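Local coordinates for protein amidase (Bacillus anthracis, PDB 5EWQ) that probably hydrolyses carboxylic acid amides to the free acid and ammonia, as a member of the amidase signature family of serine hydrolases, at residues 317-322 and 334-339; 192-197 and 506-511. One frame throughout, in Å; residues are numbered along the deposited sequence.

Contact 1: residues 317-322 and 334-339; sequences LLFSVD and KIRKDL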
loop_
_atom_site.group_PDB
_atom_site.type_symbol
_atom_site.label_atom_id
_atom_site.label_comp_id
_atom_site.label_asym_id
_atom_site.label_seq_id
_atom_site.Cartn_x
_atom_site.Cartn_y
_atom_site.Cartn_z
ATOM N N LEU A 317 17.280 2.355 -17.037
ATOM C CA LEU A 317 17.437 3.172 -15.840
ATOM C C LEU A 317 16.777 4.539 -15.994
ATOM O O LEU A 317 16.902 5.187 -17.033
ATOM C CB LEU A 317 18.919 3.348 -15.501
ATOM C CG LEU A 317 19.596 2.273 -14.646
ATOM C CD1 LEU A 317 19.589 0.912 -15.326
ATOM C CD2 LEU A 317 21.017 2.697 -14.315
ATOM N N LEU A 318 16.074 4.969 -14.950
ATOM C CA LEU A 318 15.429 6.277 -14.944
ATOM C C LEU A 318 16.163 7.234 -14.013
ATOM O O LEU A 318 15.638 8.283 -13.641
ATOM C CB LEU A 318 13.963 6.153 -14.528
ATOM C CG LEU A 318 13.103 5.234 -15.397
ATOM C CD1 LEU A 318 11.646 5.282 -14.961
ATOM C CD2 LEU A 318 13.244 5.608 -16.863
ATOM N N PHE A 319 17.382 6.859 -13.638
ATOM C CA PHE A 319 18.206 7.688 -12.766
ATOM C C PHE A 319 19.663 7.655 -13.207
ATOM O O PHE A 319 20.110 6.697 -13.837
ATOM C CB PHE A 319 18.085 7.228 -11.309
ATOM C CG PHE A 319 18.613 5.841 -11.060
ATOM C CD1 PHE A 319 17.789 4.735 -11.206
ATOM C CD2 PHE A 319 19.928 5.642 -10.670
ATOM C CE1 PHE A 319 18.271 3.460 -10.974
ATOM C CE2 PHE A 319 20.414 4.369 -10.438
ATOM C CZ PHE A 319 19.585 3.277 -10.591
ATOM N N SER A 320 20.401 8.708 -12.869
ATOM C CA SER A 320 21.823 8.780 -13.183
ATOM C C SER A 320 22.648 8.899 -11.906
ATOM O O SER A 320 22.397 9.771 -11.074
ATOM C CB SER A 320 22.110 9.956 -14.116
ATOM O OG SER A 320 21.594 11.164 -13.584
ATOM N N VAL A 321 23.631 8.015 -11.761
ATOM C CA VAL A 321 24.461 7.969 -10.561
ATOM C C VAL A 321 25.330 9.217 -10.424
ATOM O O VAL A 321 25.497 9.751 -9.327
ATOM C CB VAL A 321 25.364 6.719 -10.559
ATOM C CG1 VAL A 321 26.212 6.670 -9.295
ATOM C CG2 VAL A 321 24.525 5.460 -10.686
ATOM N N ASP A 322 25.873 9.682 -11.545
ATOM C CA ASP A 322 26.776 10.827 -11.546
ATOM C C ASP A 322 26.075 12.117 -11.124
ATOM O O ASP A 322 26.659 12.950 -10.430
ATOM C CB ASP A 322 27.403 11.007 -12.931
ATOM N N LYS A 334 25.040 0.969 -6.224
ATOM C CA LYS A 334 24.858 -0.432 -5.864
ATOM C C LYS A 334 23.682 -1.038 -6.624
ATOM O O LYS A 334 23.655 -2.241 -6.885
ATOM C CB LYS A 334 24.650 -0.579 -4.355
ATOM C CG LYS A 334 24.668 -2.020 -3.867
ATOM C CD LYS A 334 24.454 -2.104 -2.365
ATOM C CE LYS A 334 24.511 -3.545 -1.881
ATOM N NZ LYS A 334 23.497 -4.399 -2.560
ATOM N N ILE A 335 22.712 -0.199 -6.973
ATOM C CA ILE A 335 21.562 -0.641 -7.754
ATOM C C ILE A 335 22.007 -1.146 -9.123
ATOM O O ILE A 335 21.590 -2.216 -9.563
ATOM C CB ILE A 335 20.526 0.487 -7.935
ATOM C CG1 ILE A 335 19.918 0.873 -6.586
ATOM C CG2 ILE A 335 19.427 0.058 -8.894
ATOM C CD1 ILE A 335 18.858 1.950 -6.683
ATOM N N ARG A 336 22.866 -0.375 -9.784
ATOM C CA ARG A 336 23.410 -0.773 -11.079
ATOM C C ARG A 336 24.212 -2.061 -10.964
ATOM O O ARG A 336 24.084 -2.958 -11.797
ATOM C CB ARG A 336 24.292 0.332 -11.662
ATOM C CG ARG A 336 23.563 1.626 -11.967
ATOM C CD ARG A 336 24.388 2.514 -12.887
ATOM N NE ARG A 336 25.716 2.786 -12.346
ATOM C CZ ARG A 336 26.608 3.583 -12.923
ATOM N NH1 ARG A 336 27.793 3.775 -12.360
ATOM N NH2 ARG A 336 26.314 4.192 -14.064
ATOM N N LYS A 337 25.039 -2.144 -9.927
ATOM C CA LYS A 337 25.876 -3.316 -9.697
ATOM C C LYS A 337 25.034 -4.574 -9.514
ATOM O O LYS A 337 25.263 -5.580 -10.181
ATOM C CB LYS A 337 26.774 -3.105 -8.476
ATOM C CG LYS A 337 27.575 -4.336 -8.079
ATOM C CD LYS A 337 28.445 -4.063 -6.862
ATOM C CE LYS A 337 29.139 -5.328 -6.385
ATOM N NZ LYS A 337 30.003 -5.925 -7.440
ATOM N N ASP A 338 24.057 -4.504 -8.614
ATOM C CA ASP A 338 23.193 -5.645 -8.324
ATOM C C ASP A 338 22.400 -6.088 -9.550
ATOM O O ASP A 338 22.136 -7.278 -9.728
ATOM C CB ASP A 338 22.240 -5.310 -7.175
ATOM C CG ASP A 338 22.959 -5.152 -5.848
ATOM O OD1 ASP A 338 24.000 -5.815 -5.654
ATOM O OD2 ASP A 338 22.487 -4.364 -5.002
ATOM N N LEU A 339 22.024 -5.132 -10.393
ATOM C CA LEU A 339 21.327 -5.446 -11.635
ATOM C C LEU A 339 22.271 -6.125 -12.620
ATOM O O LEU A 339 21.901 -7.093 -13.284
ATOM C CB LEU A 339 20.730 -4.182 -12.257
ATOM C CG LEU A 339 19.499 -3.592 -11.563
ATOM C CD1 LEU A 339 19.040 -2.325 -12.267
ATOM C CD2 LEU A 339 18.373 -4.612 -11.503
#
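Val321 lays its CG2 methyl over one face of the Arg336 guanidinium, 3.4 Å from NE and displaced from the middle of the group toward its rim. The contact belongs to a beta-loop-alpha unit near one end of the large mixed sheet of the amidase fold, next to its outermost strand 345-347: strand 314-317 runs into a loop, and helix 329-341 turns back to pack on the chain it has just left. The side chain of Arg336 leaves the helix across the line to the loop, and the bend at chi3 (-56°) brings NE to the valine methyl. Its aliphatic part is used as well, because CG and CD lie against CD2 of Leu317, the nearer approach being 3.6 Å to CG, and the two side chains cross at about a right angle. Deeper in, Phe319 reaches the helix with the far end of its ring, bringing CZ within 3.6 Å of CG2 of Ile335. Val449 and Ile451 of strand 447-451 touch the same phenylalanine, while Tyr501 of helix 491-503 touches Ile335. The contact is van der Waals throughout, with the arginine head at its exposed margin. Leu317 and Leu339 make the loosest approach, their CD1 methyls 4.5 Å apart.

Contact 2: residues 192-197 and 506-511; sequences NPYGPI and KNRKPP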
loop_
_atom_site.group_PDB
_atom_site.type_symbol
_atom_site.label_atom_id
_atom_site.label_comp_id
_atom_site.label_asym_id
_atom_site.label_seq_id
_atom_site.Cartn_x
_atom_site.Cartn_y
_atom_site.Cartn_z
ATOM N N ASN A 192 7.869 6.977 10.842
ATOM C CA ASN A 192 8.714 6.036 10.118
ATOM C C ASN A 192 9.559 5.221 11.091
ATOM O O ASN A 192 10.355 5.782 11.842
ATOM C CB ASN A 192 9.607 6.781 9.119
ATOM C CG ASN A 192 10.275 5.854 8.114
ATOM O OD1 ASN A 192 10.755 4.775 8.462
ATOM N ND2 ASN A 192 10.309 6.280 6.857
ATOM N N PRO A 193 9.387 3.889 11.074
ATOM C CA PRO A 193 10.062 2.966 11.994
ATOM C C PRO A 193 11.588 3.004 11.902
ATOM O O PRO A 193 12.260 2.530 12.818
ATOM C CB PRO A 193 9.530 1.591 11.566
ATOM C CG PRO A 193 9.035 1.783 10.171
ATOM C CD PRO A 193 8.502 3.177 10.135
ATOM N N TYR A 194 12.122 3.557 10.819
ATOM C CA TYR A 194 13.569 3.648 10.648
ATOM C C TYR A 194 14.127 4.943 11.225
ATOM O O TYR A 194 15.341 5.147 11.254
ATOM C CB TYR A 194 13.940 3.528 9.170
ATOM C CG TYR A 194 13.817 2.122 8.633
ATOM C CD1 TYR A 194 14.875 1.228 8.731
ATOM C CD2 TYR A 194 12.643 1.685 8.035
ATOM C CE1 TYR A 194 14.770 -0.060 8.246
ATOM C CE2 TYR A 194 12.528 0.397 7.547
ATOM C CZ TYR A 194 13.595 -0.470 7.655
ATOM O OH TYR A 194 13.487 -1.752 7.171
ATOM N N GLY A 195 13.237 5.814 11.687
ATOM C CA GLY A 195 13.641 7.075 12.279
ATOM C C GLY A 195 12.490 8.056 12.393
ATOM O O GLY A 195 12.307 8.903 11.518
ATOM N N PRO A 196 11.705 7.943 13.477
ATOM C CA PRO A 196 10.547 8.807 13.737
ATOM C C PRO A 196 10.914 10.286 13.697
ATOM O O PRO A 196 12.013 10.647 14.118
ATOM C CB PRO A 196 10.109 8.390 15.144
ATOM C CG PRO A 196 10.586 6.984 15.278
ATOM C CD PRO A 196 11.886 6.933 14.533
ATOM N N ILE A 197 10.008 11.112 13.172
ATOM C CA ILE A 197 10.217 12.555 13.005
ATOM C C ILE A 197 11.360 12.872 12.037
ATOM O O ILE A 197 11.201 13.689 11.130
ATOM C CB ILE A 197 10.491 13.256 14.357
ATOM C CG1 ILE A 197 9.357 12.976 15.344
ATOM C CG2 ILE A 197 10.669 14.754 14.154
ATOM C CD1 ILE A 197 8.007 13.476 14.880
ATOM N N LYS A 506 19.612 -8.106 -1.459
ATOM C CA LYS A 506 19.235 -8.175 -0.046
ATOM C C LYS A 506 19.592 -6.898 0.708
ATOM O O LYS A 506 20.446 -6.909 1.594
ATOM C CB LYS A 506 19.897 -9.378 0.631
ATOM C CG LYS A 506 19.427 -10.727 0.114
ATOM C CD LYS A 506 20.126 -11.865 0.844
ATOM C CE LYS A 506 19.631 -13.220 0.367
ATOM N NZ LYS A 506 20.330 -14.336 1.061
ATOM N N ASN A 507 18.935 -5.800 0.353
ATOM C CA ASN A 507 19.227 -4.507 0.960
ATOM C C ASN A 507 18.424 -4.249 2.229
ATOM O O ASN A 507 18.846 -3.478 3.092
ATOM C CB ASN A 507 18.967 -3.380 -0.041
ATOM C CG ASN A 507 19.805 -3.510 -1.297
ATOM O OD1 ASN A 507 20.993 -3.191 -1.301
ATOM N ND2 ASN A 507 19.184 -3.971 -2.376
ATOM N N ARG A 508 17.269 -4.894 2.341
ATOM C CA ARG A 508 16.354 -4.622 3.444
ATOM C C ARG A 508 16.888 -5.117 4.784
ATOM O O ARG A 508 17.209 -6.295 4.942
ATOM C CB ARG A 508 14.987 -5.253 3.178
ATOM C CG ARG A 508 13.867 -4.638 4.003
ATOM C CD ARG A 508 12.625 -5.510 4.014
ATOM N NE ARG A 508 12.575 -6.359 5.200
ATOM C CZ ARG A 508 12.016 -5.997 6.350
ATOM N NH1 ARG A 508 11.459 -4.800 6.470
ATOM N NH2 ARG A 508 12.014 -6.831 7.382
ATOM N N LYS A 509 16.979 -4.202 5.743
ATOM C CA LYS A 509 17.325 -4.550 7.116
ATOM C C LYS A 509 16.162 -4.215 8.044
ATOM O O LYS A 509 15.552 -3.153 7.918
ATOM C CB LYS A 509 18.586 -3.810 7.570
ATOM C CG LYS A 509 19.860 -4.219 6.851
ATOM C CD LYS A 509 21.063 -3.494 7.437
ATOM C CE LYS A 509 22.355 -3.912 6.759
ATOM N NZ LYS A 509 23.536 -3.219 7.346
ATOM N N PRO A 510 15.845 -5.129 8.974
ATOM C CA PRO A 510 14.791 -4.895 9.969
ATOM C C PRO A 510 15.075 -3.658 10.815
ATOM O O PRO A 510 16.191 -3.502 11.311
ATOM C CB PRO A 510 14.827 -6.165 10.823
ATOM C CG PRO A 510 15.417 -7.206 9.931
ATOM C CD PRO A 510 16.423 -6.479 9.089
ATOM N N PRO A 511 14.072 -2.782 10.975
ATOM C CA PRO A 511 14.238 -1.520 11.703
ATOM C C PRO A 511 14.397 -1.714 13.208
ATOM O O PRO A 511 13.754 -2.586 13.791
ATOM C CB PRO A 511 12.943 -0.767 11.389
ATOM C CG PRO A 511 11.945 -1.840 11.135
ATOM C CD PRO A 511 12.704 -2.945 10.454
#
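Tyr194 reaches out of the loop 192-197 and lies across Pro511, meeting the C-terminal chain along the whole length of its ring. From CB the side chain sets out beside the backbone N, with CG anti to the carbonyl carbon (chi1 -74°), and CG already lies 4.1 Å from CB of Pro511. That same proline carbon sits over the centre of the ring, 3.7 Å from the centroid and only 10° off the normal, a CH-pi contact with CE1 the nearest ring atom, CZ and CD1 just beyond. Farther out, CZ has CG and CD of Pro511 as neighbours. At the tip, OH donates a hydrogen bond of 2.6 Å to the carbonyl O of Lys509, which lies near the ring plane at its edge; the C=O...OH angle is 152° and the hydroxyl is tilted from the carbonyl plane. The carbonyl thus fixes where the hydroxyl sits, while the proline covers one face; the ring of Tyr473 also meets this one. NH1 of Arg508 comes near the hydroxyl without bonding to it, and the guanidinium has its polar partner in Asn47, through NH2. Pro193 adds its CB, 4.2 Å from CB of Pro511. The base of the tyrosine is held by its own loop: its N bonds to OD1 of Asn192 at 3.0 Å, and Gly195 N to the carbonyl O of Asn192. An Asx turn superimposed on a type I beta turn, ahead of helix 206-213, therefore presents the tyrosine to the tail that follows helix 491-503, tying that tail to the amidase core.

In the fold
From the N terminus, the chain first passes the loop 192-197, between strand 188-189 and helix 206-213; the partner of this loop, 506-511, comes only after helix 491-503. Contact 2 therefore closes a loop of 308 intervening residues, joining the C-terminal tail to a loop in the first half of the chain. Contact 1 is nested inside it as a local closure, with 11 residues between segments 317-322 and 334-339, at the sheet end formed by strands 314-317 and 345-347. The centres of contacts 1 and 2 are about 21 Å apart. They nevertheless meet: Lys334 NZ, salt-bridged to Asp338 within the helix, lies 3.1 Å from Asn507 OD1, a probable hydrogen bond linking helix 329-341 to the tail.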